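Local coordinates for putative alpha/beta hydrolase fold protein (PDB 5A62), which probably acts as a hydrolase of the alpha/beta hydrolase fold, likely a carboxylesterase that cleaves ester bonds, at residues A[96-101]-A[120-125]; A[212-217]-A[237-242]. All coordinates share one frame; numbering follows the deposited sequence. Where two conformers were deposited one is given.

Contact 1. Residues A[96-101]-A[120-125]; sequences IGHSIG and IMINGS. With ACT (acetate ion), chain B.
Two backbone hydrogen bonds join strands 96-98 and 120-122, which run nearly parallel. Gly-97 gives its N-H to Ile-120 O (2.9 Å) and takes Ile-122 N on its own O (2.8 Å); a third bond, from Ser-99 N to Ile-122 O, carries the pairing past the strand end. On the face carrying Ile-96, His-98, Ile-120 and Ile-122, the isoleucines lie side by side, Ile-96 CG2 meeting Ile-122 CD1 at 3.9 Å.

His-98 can be followed outward. With CG anti to the backbone N (chi1 175°), CB and CG already lie alongside Ile-122 O, at 4.0 and 3.9 Å. The ring then presents its edge: CD2 closes to 3.2 Å from Ile-122 O, in the ring plane, and also approaches Ile-122 CG2. At the tip, NE2 is hydrogen-bonded to His-248 O; the two histidine rings also meet, while Ser-99 CB sits over the rim of one face.

Ser-99 has a positive phi (58°) and psi of -118°, the strained backbone expected of a nucleophile elbow in a Gly-x-Ser-x-Gly sequence. Its OG is hydrogen-bonded to His-248 NE2, consistent with a nucleophile-histidine pair. Ile-100 N binds OXT of an acetate ion, probably from the crystallisation liquor, nearly straight (3.0 Å); Ile-32 N holds the same ion, an arrangement resembling an oxyanion hole.

Strand 93-98 is flanked on its other edge by strand 25-29; helix 100-111 provides the crossover to strand 116-122, and helix 256-272 covers Ile-96 and Ile-120 through Leu-262.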
loop_
_atom_site.group_PDB
_atom_site.type_symbol
_atom_site.label_atom_id
_atom_site.label_comp_id
_atom_site.label_asym_id
_atom_site.label_seq_id
_atom_site.Cartn_x
_atom_site.Cartn_y
_atom_site.Cartn_z
ATOM N N ILE A 96 6.704 9.160 -21.633
ATOM C CA ILE A 96 7.147 10.350 -20.915
ATOM C C ILE A 96 6.348 10.361 -19.598
ATOM O O ILE A 96 5.155 10.557 -19.631
ATOM C CB ILE A 96 6.968 11.640 -21.667
ATOM C CG1 ILE A 96 7.761 11.545 -22.995
ATOM C CG2 ILE A 96 7.418 12.795 -20.809
ATOM C CD1 ILE A 96 7.328 12.591 -23.969
ATOM N N GLY A 97 7.061 10.151 -18.480
ATOM C CA GLY A 97 6.359 10.079 -17.216
ATOM C C GLY A 97 6.912 10.968 -16.165
ATOM O O GLY A 97 8.122 11.046 -16.015
ATOM N N HIS A 98 6.057 11.688 -15.439
ATOM C CA HIS A 98 6.450 12.618 -14.396
ATOM C C HIS A 98 6.137 11.974 -13.070
ATOM O O HIS A 98 5.028 11.567 -12.802
ATOM C CB HIS A 98 5.672 13.951 -14.524
ATOM C CG HIS A 98 5.928 14.930 -13.432
ATOM N ND1 HIS A 98 4.961 15.822 -13.025
ATOM C CD2 HIS A 98 7.023 15.240 -12.747
ATOM C CE1 HIS A 98 5.460 16.590 -12.061
ATOM N NE2 HIS A 98 6.721 16.267 -11.880
ATOM N N SER A 99 7.157 11.930 -12.212
ATOM C CA SER A 99 7.048 11.422 -10.833
ATOM C C SER A 99 6.559 9.980 -10.854
ATOM O O SER A 99 7.177 9.124 -11.406
ATOM C CB SER A 99 6.226 12.356 -9.952
ATOM O OG SER A 99 6.652 12.173 -8.599
ATOM N N ILE A 100 5.412 9.658 -10.283
ATOM C CA ILE A 100 4.897 8.293 -10.398
ATOM C C ILE A 100 4.802 7.807 -11.816
ATOM O O ILE A 100 4.971 6.617 -12.092
ATOM C CB ILE A 100 3.529 8.083 -9.641
ATOM C CG1 ILE A 100 3.285 6.606 -9.328
ATOM C CG2 ILE A 100 2.357 8.654 -10.406
ATOM C CD1 ILE A 100 2.045 6.313 -8.520
ATOM N N GLY A 101 4.527 8.729 -12.708
ATOM C CA GLY A 101 4.496 8.386 -14.173
ATOM C C GLY A 101 5.802 7.844 -14.642
ATOM O O GLY A 101 5.866 6.970 -15.502
ATOM N N ILE A 120 11.269 8.414 -20.814
ATOM C CA ILE A 120 11.757 9.726 -20.394
ATOM C C ILE A 120 11.114 9.992 -19.075
ATOM O O ILE A 120 9.906 10.271 -19.038
ATOM C CB ILE A 120 11.493 10.830 -21.403
ATOM C CG1 ILE A 120 12.110 10.441 -22.738
ATOM C CG2 ILE A 120 12.107 12.146 -20.858
ATOM C CD1 ILE A 120 11.758 11.384 -23.871
ATOM N N MET A 121 11.867 9.944 -18.003
ATOM C CA MET A 121 11.355 10.099 -16.635
ATOM C C MET A 121 11.653 11.504 -16.152
ATOM O O MET A 121 12.835 11.896 -16.134
ATOM C CB MET A 121 12.026 9.119 -15.700
ATOM C CG MET A 121 11.795 7.664 -16.065
ATOM S SD MET A 121 12.647 6.510 -15.003
ATOM C CE MET A 121 14.354 6.754 -15.525
ATOM N N ILE A 122 10.658 12.282 -15.803
ATOM C CA ILE A 122 10.803 13.652 -15.353
ATOM C C ILE A 122 10.545 13.602 -13.847
ATOM O O ILE A 122 9.445 13.291 -13.403
ATOM C CB ILE A 122 9.844 14.584 -16.019
ATOM C CG1 ILE A 122 9.964 14.498 -17.555
ATOM C CG2 ILE A 122 10.053 16.006 -15.455
ATOM C CD1 ILE A 122 8.969 15.327 -18.310
ATOM N N ASN A 123 11.574 13.861 -13.011
ATOM C CA ASN A 123 11.530 13.670 -11.573
ATOM C C ASN A 123 10.861 12.366 -11.219
ATOM O O ASN A 123 9.965 12.337 -10.378
ATOM C CB ASN A 123 10.790 14.865 -10.906
ATOM C CG ASN A 123 11.558 16.168 -11.024
ATOM O OD1 ASN A 123 12.803 16.171 -11.070
ATOM N ND2 ASN A 123 10.807 17.263 -11.070
ATOM N N GLY A 124 11.371 11.325 -11.792
ATOM C CA GLY A 124 10.984 9.973 -11.525
ATOM C C GLY A 124 12.150 9.042 -11.594
ATOM O O GLY A 124 13.235 9.429 -12.037
ATOM N N SER A 125 11.994 7.843 -11.088
ATOM C CA SER A 125 13.044 6.849 -11.230
ATOM C C SER A 125 12.467 5.459 -11.118
ATOM O O SER A 125 11.323 5.299 -10.674
ATOM C CB SER A 125 14.065 7.050 -10.112
ATOM O OG SER A 125 13.740 6.354 -8.914
HETATM C C ACT B . 4.495 11.273 -7.209
HETATM O O ACT B . 4.269 12.205 -6.397
HETATM O OXT ACT B . 3.920 11.265 -8.262
HETATM C CH3 ACT B . 5.459 10.102 -6.871
#

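Contact 2. Residues A[212-217]-A[237-242]; sequences KVFAIV and EMELRV
Val-213 CG1 and Met-238 CG approach to 3.6 Å at the start of this parallel strand pair, where the side chains cross obliquely. Both first torsions place the touching branch anti to the backbone N, and a bend at chi3 follows the sulfur, which reaches Ala-215 CB. Further along the same face, Leu-240 CD1 settles between Ala-215 CB and Val-217 CG1, lying 3.7 Å from the latter. Val-217 holds CG1 in the crowded position between N and carbonyl carbon (chi1 63°), and this methyl also meets Val-242 CG2. Helix 222-234 covers the row through Ile-228, which touches Ala-215, Val-217 and Met-238.

That helix is the connection of a beta-alpha-beta crossover, joining strand 212-218 to strand 239-243, the outermost strand at this end of the alpha/beta hydrolase sheet. Four backbone bonds tie the strands; Glu-239 N to Val-213 O is the straightest (2.9 Å, 169°), whereas Val-217 N to Arg-241 O is the longest at 3.1 Å.

On the other face, Phe-214 and Ile-216 are buried against Phe-265 of helix 256-272, but Glu-239 and Arg-241 on the edge strand are partly exposed. Glu-239 CB packs obliquely on Phe-214 CD2 (3.7 Å); the glutamate then bends at chi2 and its carboxylate leads away from strand 212-217. Arg-241 bends likewise and grips Glu-239 OE1 end-on in a salt bridge, NH2 lying 2.9 Å and NH1 3.1 Å from OE1. NH1 also donates to Leu-240 O from well above the carbonyl plane, so the guanidinium makes three bonds within its own strand.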
loop_
_atom_site.group_PDB
_atom_site.type_symbol
_atom_site.label_atom_id
_atom_site.label_comp_id
_atom_site.label_asym_id
_atom_site.label_seq_id
_atom_site.Cartn_x
_atom_site.Cartn_y
_atom_site.Cartn_z
ATOM N N LYS A 212 15.947 2.605 -24.374
ATOM C CA LYS A 212 16.681 3.859 -24.132
ATOM C C LYS A 212 16.074 4.524 -22.900
ATOM O O LYS A 212 14.880 4.700 -22.885
ATOM C CB LYS A 212 16.601 4.809 -25.296
ATOM C CG LYS A 212 17.383 4.363 -26.526
ATOM C CD LYS A 212 17.249 5.503 -27.545
ATOM C CE LYS A 212 17.932 5.298 -28.892
ATOM N NZ LYS A 212 19.186 4.503 -28.802
ATOM N N VAL A 213 16.885 4.873 -21.925
ATOM C CA VAL A 213 16.440 5.445 -20.678
ATOM C C VAL A 213 16.948 6.871 -20.622
ATOM O O VAL A 213 18.134 7.115 -20.726
ATOM C CB VAL A 213 16.916 4.681 -19.468
ATOM C CG1 VAL A 213 16.318 5.304 -18.212
ATOM C CG2 VAL A 213 16.503 3.203 -19.537
ATOM N N PHE A 214 16.056 7.797 -20.446
ATOM C CA PHE A 214 16.358 9.177 -20.285
ATOM C C PHE A 214 15.715 9.690 -18.998
ATOM O O PHE A 214 14.664 9.232 -18.592
ATOM C CB PHE A 214 15.812 10.018 -21.426
ATOM C CG PHE A 214 16.289 9.629 -22.798
ATOM C CD1 PHE A 214 15.598 8.725 -23.586
ATOM C CD2 PHE A 214 17.382 10.273 -23.341
ATOM C CE1 PHE A 214 16.042 8.434 -24.871
ATOM C CE2 PHE A 214 17.821 9.969 -24.615
ATOM C CZ PHE A 214 17.167 9.066 -25.377
ATOM N N ALA A 215 16.326 10.654 -18.358
ATOM C CA ALA A 215 15.778 11.283 -17.164
ATOM C C ALA A 215 16.083 12.776 -17.179
ATOM O O ALA A 215 17.170 13.228 -17.565
ATOM C CB ALA A 215 16.293 10.677 -15.905
ATOM N N ILE A 216 15.104 13.552 -16.801
ATOM C CA ILE A 216 15.196 15.006 -16.530
ATOM C C ILE A 216 14.824 15.228 -15.087
ATOM O O ILE A 216 13.719 14.839 -14.703
ATOM C CB ILE A 216 14.275 15.787 -17.456
ATOM C CG1 ILE A 216 14.513 15.397 -18.928
ATOM C CG2 ILE A 216 14.465 17.283 -17.221
ATOM C CD1 ILE A 216 13.588 16.016 -19.958
ATOM N N VAL A 217 15.717 15.806 -14.272
ATOM C CA VAL A 217 15.473 15.967 -12.862
ATOM C C VAL A 217 15.755 17.400 -12.461
ATOM O O VAL A 217 16.749 17.966 -12.927
ATOM C CB VAL A 217 16.289 14.962 -12.037
ATOM C CG1 VAL A 217 17.764 15.124 -12.157
ATOM C CG2 VAL A 217 15.929 15.023 -10.563
ATOM N N GLU A 237 24.219 3.419 -19.118
ATOM C CA GLU A 237 23.790 3.836 -20.449
ATOM C C GLU A 237 22.630 4.845 -20.422
ATOM O O GLU A 237 22.265 5.394 -21.464
ATOM C CB GLU A 237 23.473 2.593 -21.332
ATOM C CG GLU A 237 24.769 1.789 -21.496
ATOM C CD GLU A 237 24.793 0.733 -22.583
ATOM O OE1 GLU A 237 24.343 -0.401 -22.317
ATOM O OE2 GLU A 237 25.299 1.024 -23.702
ATOM N N MET A 238 22.003 5.140 -19.267
ATOM C CA MET A 238 20.942 6.151 -19.142
ATOM C C MET A 238 21.492 7.520 -19.484
ATOM O O MET A 238 22.655 7.817 -19.179
ATOM C CB MET A 238 20.304 6.158 -17.701
ATOM C CG MET A 238 19.248 7.250 -17.397
ATOM S SD MET A 238 18.331 7.235 -15.798
ATOM C CE MET A 238 19.714 7.681 -14.801
ATOM N N GLU A 239 20.684 8.357 -20.030
ATOM C CA GLU A 239 21.023 9.746 -20.221
ATOM C C GLU A 239 20.291 10.604 -19.199
ATOM O O GLU A 239 19.077 10.669 -19.215
ATOM C CB GLU A 239 20.684 10.147 -21.635
ATOM C CG GLU A 239 21.511 9.400 -22.686
ATOM C CD GLU A 239 22.995 9.791 -22.647
ATOM O OE1 GLU A 239 23.228 10.923 -22.242
ATOM O OE2 GLU A 239 23.907 8.964 -22.930
ATOM N N LEU A 240 21.021 11.306 -18.327
ATOM C CA LEU A 240 20.453 12.118 -17.302
ATOM C C LEU A 240 20.757 13.552 -17.557
ATOM O O LEU A 240 21.922 13.903 -17.837
ATOM C CB LEU A 240 21.091 11.722 -15.998
ATOM C CG LEU A 240 20.862 12.602 -14.787
ATOM C CD1 LEU A 240 19.408 12.701 -14.373
ATOM C CD2 LEU A 240 21.689 12.082 -13.626
ATOM N N ARG A 241 19.811 14.440 -17.390
ATOM C CA ARG A 241 20.035 15.878 -17.508
ATOM C C ARG A 241 19.387 16.503 -16.337
ATOM O O ARG A 241 18.256 16.174 -15.925
ATOM C CB ARG A 241 19.406 16.395 -18.797
ATOM C CG ARG A 241 19.841 15.726 -20.082
ATOM C CD ARG A 241 21.271 16.125 -20.446
ATOM N NE ARG A 241 21.662 15.431 -21.663
ATOM C CZ ARG A 241 22.169 14.212 -21.742
ATOM N NH1 ARG A 241 22.430 13.501 -20.647
ATOM N NH2 ARG A 241 22.435 13.677 -22.939
ATOM N N VAL A 242 20.077 17.425 -15.700
ATOM C CA VAL A 242 19.579 18.139 -14.548
ATOM C C VAL A 242 19.170 19.564 -14.891
ATOM O O VAL A 242 19.949 20.300 -15.515
ATOM C CB VAL A 242 20.633 18.161 -13.389
ATOM C CG1 VAL A 242 20.134 18.975 -12.206
ATOM C CG2 VAL A 242 20.998 16.720 -13.010
HETATM O O HOH W 1 19.583 3.581 -21.880
#

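How the contacts relate
Contacts 1 and 2 come in series along the chain and lie side by side in one sheet, their centres about 10 Å apart. Strands 93-98, 116-122, 212-218 and 239-243 are consecutive and parallel across it, so the inner strands of the two pairs are neighbours. Their join is direct: Met-121 O lies 2.9 Å from Ile-216 N, a probable hydrogen bond, and Met-121 CE packs on Val-213 CG1. The centre of contact 1, which carries the presumed nucleophile, is about 5 Å from the centre of the chain; that of contact 2, which extends the sheet to its edge, is about 15 Å from the chain centre. Helix 256-272 lies against both.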